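Local coordinates for putative outer membrane protein (LpxR) (PDB 3FID) that acts as a lipid A deacylase of the outer membrane, a beta-barrel enzyme that modifies lipopolysaccharide and binds metal ions, at residues G75-S80 and S277-G282; Q134-N139 and K237-K242. One frame throughout, in Å; residues are numbered along the deposited sequence.

Contact 1: G75-S80 and S277-G282. With GOL (glycerol), chain H.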
# COMPACT_ATOMS: atom_id res chain seq x y z
N GLY A 75 18.35 -9.52 12.54
CA GLY A 75 18.63 -9.52 11.09
C GLY A 75 17.42 -9.64 10.17
O GLY A 75 17.55 -9.49 8.95
N ASP A 76 16.24 -9.91 10.73
CA ASP A 76 15.01 -9.97 9.91
C ASP A 76 13.92 -9.23 10.67
O ASP A 76 14.01 -9.05 11.90
CB ASP A 76 14.59 -11.44 9.63
CG ASP A 76 13.63 -11.59 8.43
OD1 ASP A 76 13.15 -10.59 7.83
OD2 ASP A 76 13.32 -12.76 8.09
N ARG A 77 12.90 -8.76 9.96
CA ARG A 77 11.82 -8.09 10.66
C ARG A 77 11.08 -9.07 11.56
O ARG A 77 10.94 -10.26 11.25
CB ARG A 77 10.88 -7.33 9.69
CG ARG A 77 10.09 -8.19 8.77
CD ARG A 77 9.71 -7.41 7.48
NE ARG A 77 9.00 -6.18 7.77
CZ ARG A 77 9.00 -5.10 7.00
NH1 ARG A 77 9.73 -5.02 5.88
NH2 ARG A 77 8.32 -4.04 7.40
N ALA A 78 10.62 -8.56 12.70
CA ALA A 78 9.72 -9.29 13.57
C ALA A 78 8.32 -9.32 12.94
O ALA A 78 8.01 -8.46 12.12
CB ALA A 78 9.63 -8.56 14.90
N PHE A 79 7.48 -10.27 13.36
CA PHE A 79 6.04 -10.17 13.08
C PHE A 79 5.49 -8.83 13.64
O PHE A 79 5.85 -8.39 14.75
CB PHE A 79 5.26 -11.37 13.66
CG PHE A 79 5.34 -12.62 12.80
CD1 PHE A 79 4.56 -12.75 11.64
CD2 PHE A 79 6.18 -13.67 13.16
CE1 PHE A 79 4.64 -13.91 10.84
CE2 PHE A 79 6.27 -14.86 12.38
CZ PHE A 79 5.52 -14.99 11.23
N SER A 80 4.64 -8.16 12.86
CA SER A 80 3.93 -6.97 13.34
C SER A 80 2.64 -6.74 12.54
O SER A 80 2.44 -7.33 11.49
CB SER A 80 4.81 -5.70 13.29
OG SER A 80 5.07 -5.31 11.94
N SER A 277 14.65 -3.33 -0.59
CA SER A 277 15.05 -3.67 0.77
C SER A 277 14.84 -2.53 1.79
O SER A 277 15.45 -1.46 1.70
CB SER A 277 16.52 -4.10 0.81
OG SER A 277 16.84 -4.59 2.10
N GLU A 278 14.03 -2.79 2.81
CA GLU A 278 13.81 -1.77 3.87
C GLU A 278 14.80 -1.79 5.05
O GLU A 278 14.73 -0.94 5.94
CB GLU A 278 12.37 -1.90 4.38
CG GLU A 278 11.37 -1.56 3.27
CD GLU A 278 9.95 -1.47 3.80
OE1 GLU A 278 9.39 -2.51 4.12
OE2 GLU A 278 9.43 -0.34 3.91
N PHE A 279 15.69 -2.78 5.05
CA PHE A 279 16.73 -2.84 6.08
C PHE A 279 17.96 -3.56 5.58
O PHE A 279 17.91 -4.35 4.61
CB PHE A 279 16.23 -3.47 7.39
CG PHE A 279 15.54 -4.78 7.22
CD1 PHE A 279 14.18 -4.83 6.88
CD2 PHE A 279 16.23 -5.98 7.43
CE1 PHE A 279 13.54 -6.05 6.73
CE2 PHE A 279 15.58 -7.22 7.27
CZ PHE A 279 14.25 -7.25 6.92
N ARG A 280 19.08 -3.29 6.24
CA ARG A 280 20.38 -3.68 5.67
C ARG A 280 20.46 -5.16 5.30
O ARG A 280 21.01 -5.53 4.26
CB ARG A 280 21.52 -3.32 6.63
CG ARG A 280 21.64 -1.85 6.89
CD ARG A 280 22.98 -1.59 7.53
NE ARG A 280 23.11 -0.17 7.87
CZ ARG A 280 24.21 0.33 8.41
NH1 ARG A 280 24.26 1.61 8.68
NH2 ARG A 280 25.24 -0.48 8.68
N THR A 281 19.95 -6.00 6.20
CA THR A 281 20.02 -7.45 6.04
C THR A 281 18.79 -8.06 5.33
O THR A 281 18.65 -9.29 5.25
CB THR A 281 20.25 -8.13 7.40
OG1 THR A 281 19.24 -7.71 8.33
CG2 THR A 281 21.63 -7.74 7.95
N GLY A 282 17.91 -7.21 4.80
CA GLY A 282 16.74 -7.66 4.05
C GLY A 282 16.98 -7.75 2.56
O GLY A 282 18.12 -7.80 2.09
C1 GOL H . 6.40 -1.27 6.40
O1 GOL H . 7.74 -1.64 6.22
C2 GOL H . 5.78 -0.61 5.19
O2 GOL H . 6.72 0.04 4.33
C3 GOL H . 4.69 0.30 5.72
O3 GOL H . 4.57 1.51 5.01
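Arg77 and Phe279 both start with CG set between the backbone N and the carbonyl carbon (chi1 66° and 51°), and in the arginine a bend at chi3 then turns NE before the guanidinium comes to Glu278. Arg77 and Phe279 cross at about a right angle, with Arg77 CD 4.1 Å from Phe279 CE1 and the guanidinium plane steeply inclined to the ring. Beyond it, Arg77 NH1 donates a nearly straight hydrogen bond to Glu278 OE1 (3.1 Å, N-H...O 172°). This salt bridge lies in the guanidinium plane but meets the carboxylate oxygen on its anti side and somewhat out of the carboxylate plane. A glycerol, probably from the crystallisation liquor, adds a second path: Arg77 NH2 donates to glycerol O1 (2.7 Å), which in turn donates to Glu278 OE1, while glycerol O2 donates to Glu278 OE2.

The ring of Phe279 is met at its edge by two oxygens, Gly75 O at 3.4 Å from CE2 and Asp76 OD1 at 3.6 Å from CZ. The other oxygen of Asp76, OD2, accepts from Ser63 N and Asn66 ND2. Gly75 O also takes the hydroxyl of Thr281, OG1 to O 2.5 Å. Thr281 sits in the type I beta turn Phe279-Gly282, and the backbone angles of Gly75 would push a CB into the preceding carbonyl O.

Two barrel loops, one before strand 80-94 and one before strand 285-295, are thus joined by an ion pair at one end and a hydroxyl-carbonyl bond at the other. Arg77 NH1 is shared between Glu278 and Asp32, and Glu278 OE1 is also bonded by Tyr285, so the guanidinium probably offsets part of the negative charge of both acids.

Contact 2: Q134-N139 and K237-K242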
# COMPACT_ATOMS: atom_id res chain seq x y z
N GLN A 134 4.30 -14.47 19.24
CA GLN A 134 4.49 -14.21 20.68
C GLN A 134 5.57 -13.15 20.90
O GLN A 134 5.58 -12.48 21.92
CB GLN A 134 4.83 -15.52 21.47
CG GLN A 134 6.14 -16.19 21.08
CD GLN A 134 6.38 -17.57 21.75
OE1 GLN A 134 5.98 -17.80 22.91
NE2 GLN A 134 7.04 -18.48 21.02
N ASP A 135 6.49 -13.05 19.94
CA ASP A 135 7.59 -12.08 20.02
C ASP A 135 7.40 -10.92 19.02
O ASP A 135 8.36 -10.32 18.54
CB ASP A 135 8.94 -12.83 19.82
CG ASP A 135 10.13 -12.03 20.29
OD1 ASP A 135 9.97 -11.18 21.20
OD2 ASP A 135 11.24 -12.27 19.76
N GLN A 136 6.13 -10.61 18.70
CA GLN A 136 5.82 -9.49 17.79
C GLN A 136 6.25 -8.12 18.33
O GLN A 136 6.55 -7.99 19.51
CB GLN A 136 4.32 -9.50 17.41
CG GLN A 136 3.31 -9.13 18.53
CD GLN A 136 1.89 -9.16 18.01
OE1 GLN A 136 1.55 -8.44 17.09
NE2 GLN A 136 1.05 -10.03 18.58
N ILE A 137 6.28 -7.11 17.45
CA ILE A 137 6.51 -5.72 17.88
C ILE A 137 5.45 -5.26 18.89
O ILE A 137 4.27 -5.47 18.69
CB ILE A 137 6.59 -4.73 16.66
CG1 ILE A 137 7.70 -5.18 15.67
CG2 ILE A 137 6.81 -3.29 17.12
CD1 ILE A 137 9.15 -5.18 16.23
N GLU A 138 5.90 -4.63 19.97
CA GLU A 138 5.02 -4.16 21.04
C GLU A 138 4.22 -2.91 20.67
O GLU A 138 4.61 -2.16 19.76
CB GLU A 138 5.85 -3.85 22.28
CG GLU A 138 6.63 -2.55 22.19
CD GLU A 138 7.56 -2.34 23.40
OE1 GLU A 138 8.39 -1.41 23.35
OE2 GLU A 138 7.47 -3.10 24.37
N ASN A 139 3.13 -2.67 21.40
CA ASN A 139 2.17 -1.60 21.09
C ASN A 139 2.79 -0.20 21.05
O ASN A 139 3.56 0.17 21.94
CB ASN A 139 1.00 -1.58 22.08
CG ASN A 139 0.02 -2.73 21.89
OD1 ASN A 139 -0.34 -3.07 20.76
ND2 ASN A 139 -0.43 -3.33 23.00
N LYS A 237 10.43 -2.40 19.42
CA LYS A 237 11.04 -3.44 20.22
C LYS A 237 10.08 -4.64 20.31
O LYS A 237 8.87 -4.46 20.46
CB LYS A 237 11.32 -2.84 21.60
CG LYS A 237 12.14 -3.68 22.54
CD LYS A 237 12.27 -2.97 23.91
CE LYS A 237 11.26 -3.54 24.91
NZ LYS A 237 11.37 -2.89 26.25
N THR A 238 10.62 -5.86 20.21
CA THR A 238 9.82 -7.09 20.28
C THR A 238 9.32 -7.40 21.71
O THR A 238 9.97 -7.01 22.67
CB THR A 238 10.63 -8.32 19.83
OG1 THR A 238 11.81 -8.42 20.66
CG2 THR A 238 11.03 -8.21 18.34
N LEU A 239 8.20 -8.12 21.82
CA LEU A 239 7.53 -8.35 23.12
C LEU A 239 8.36 -9.14 24.15
O LEU A 239 8.41 -8.77 25.33
CB LEU A 239 6.21 -9.10 22.92
CG LEU A 239 4.96 -8.31 22.55
CD1 LEU A 239 3.81 -9.32 22.32
CD2 LEU A 239 4.61 -7.32 23.66
N GLN A 240 9.00 -10.21 23.68
CA GLN A 240 9.69 -11.18 24.53
C GLN A 240 11.22 -11.10 24.47
O GLN A 240 11.88 -11.11 25.52
CB GLN A 240 9.27 -12.58 24.18
CG GLN A 240 7.81 -12.86 24.40
CD GLN A 240 7.49 -14.26 24.00
OE1 GLN A 240 8.21 -14.86 23.20
NE2 GLN A 240 6.43 -14.80 24.56
N THR A 241 11.79 -11.04 23.27
CA THR A 241 13.25 -10.86 23.17
C THR A 241 13.68 -9.42 23.42
O THR A 241 14.87 -9.15 23.58
CB THR A 241 13.83 -11.36 21.83
OG1 THR A 241 13.08 -10.82 20.73
CG2 THR A 241 13.79 -12.87 21.76
N LYS A 242 12.72 -8.49 23.42
CA LYS A 242 13.00 -7.07 23.71
C LYS A 242 14.12 -6.44 22.87
O LYS A 242 14.94 -5.69 23.38
CB LYS A 242 13.28 -6.86 25.20
CG LYS A 242 12.10 -7.18 26.08
CD LYS A 242 12.42 -6.96 27.55
CE LYS A 242 11.19 -7.25 28.40
NZ LYS A 242 10.69 -8.63 28.12
O HOH W 1 8.72 -0.37 20.97
O HOH W 2 8.81 -5.41 24.76
O HOH W 3 10.18 -0.54 25.18
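Asp135 carries most of the side-chain hydrogen bonding between its loop and Gln240 and Thr241. OD1 accepts two backbone N-H groups: Gln240 N, at 2.8 Å and nearly along the C-O axis, and Thr241 N, at 2.8 Å from above the carboxylate plane. OD2 receives the hydroxyl of Thr241 on its syn lone pair (OG1 to OD2 2.5 Å) and is also bonded by Ala72 N. A chi1 of -162° sets CG anti to the backbone N, and the oxygens beyond it meet Gln240 and Thr241. Thr238 OG1 donates to Thr241 OG1, which itself donates to Asp135 OD2. Gln240 NE2 adds a weak bond to Gln134 OE1 (3.5 Å); Gln134 NE2 is bonded to Pro70 O.

In the backbone, Ile137 and Thr238 are the non-hydrogen-bonded pair of a single antiparallel bridge, flanked by bonds from Leu239 N to Gln136 O (2.8 Å) and Glu138 N to Lys237 O (3.0 Å).

Apolar contacts are modest. Leu239 CD1 lies 3.8 Å from Gln136 CG, the chains side by side, while its CD2 rests against Glu138 CB. Ile137 CD1 reaches Thr238 CG2.

Charge is joined through solvent: Glu138 OE2 stands 4.3 Å from Lys237 NZ, beyond a salt bridge, and separate waters link Glu138 OE1 to Lys237 NZ and N.

The loops before strands 140-157 and 251-263 are thereby tied. Four hydrogen bonds, three of them from Gln240 and Thr241 and one from Ala72, grip the buried carboxylate, which would be expected to favour its charged form and fix its rotation.

The same principle, loops of a barrel tied to one another between strands, is met in two ways. Contact 1 is the more buried and lies nearer the centre of the chain, whereas contact 2 is only partly buried and more than twice as extensive in area. Charge is paired directly in the first and through water in the second, where backbone groups carry much of the bonding. Helix 232-235 touches side chains of contact 1 and leads into the 237-242 loop of contact 2. Segments 75-80 and 134-139 lie against each other: Phe79 O probably accepts a hydrogen bond from Ile137 N, and Ala78 CB packs on Ile137 CD1 and Thr238 CG2. Along the chain, contact 2 is nested within contact 1.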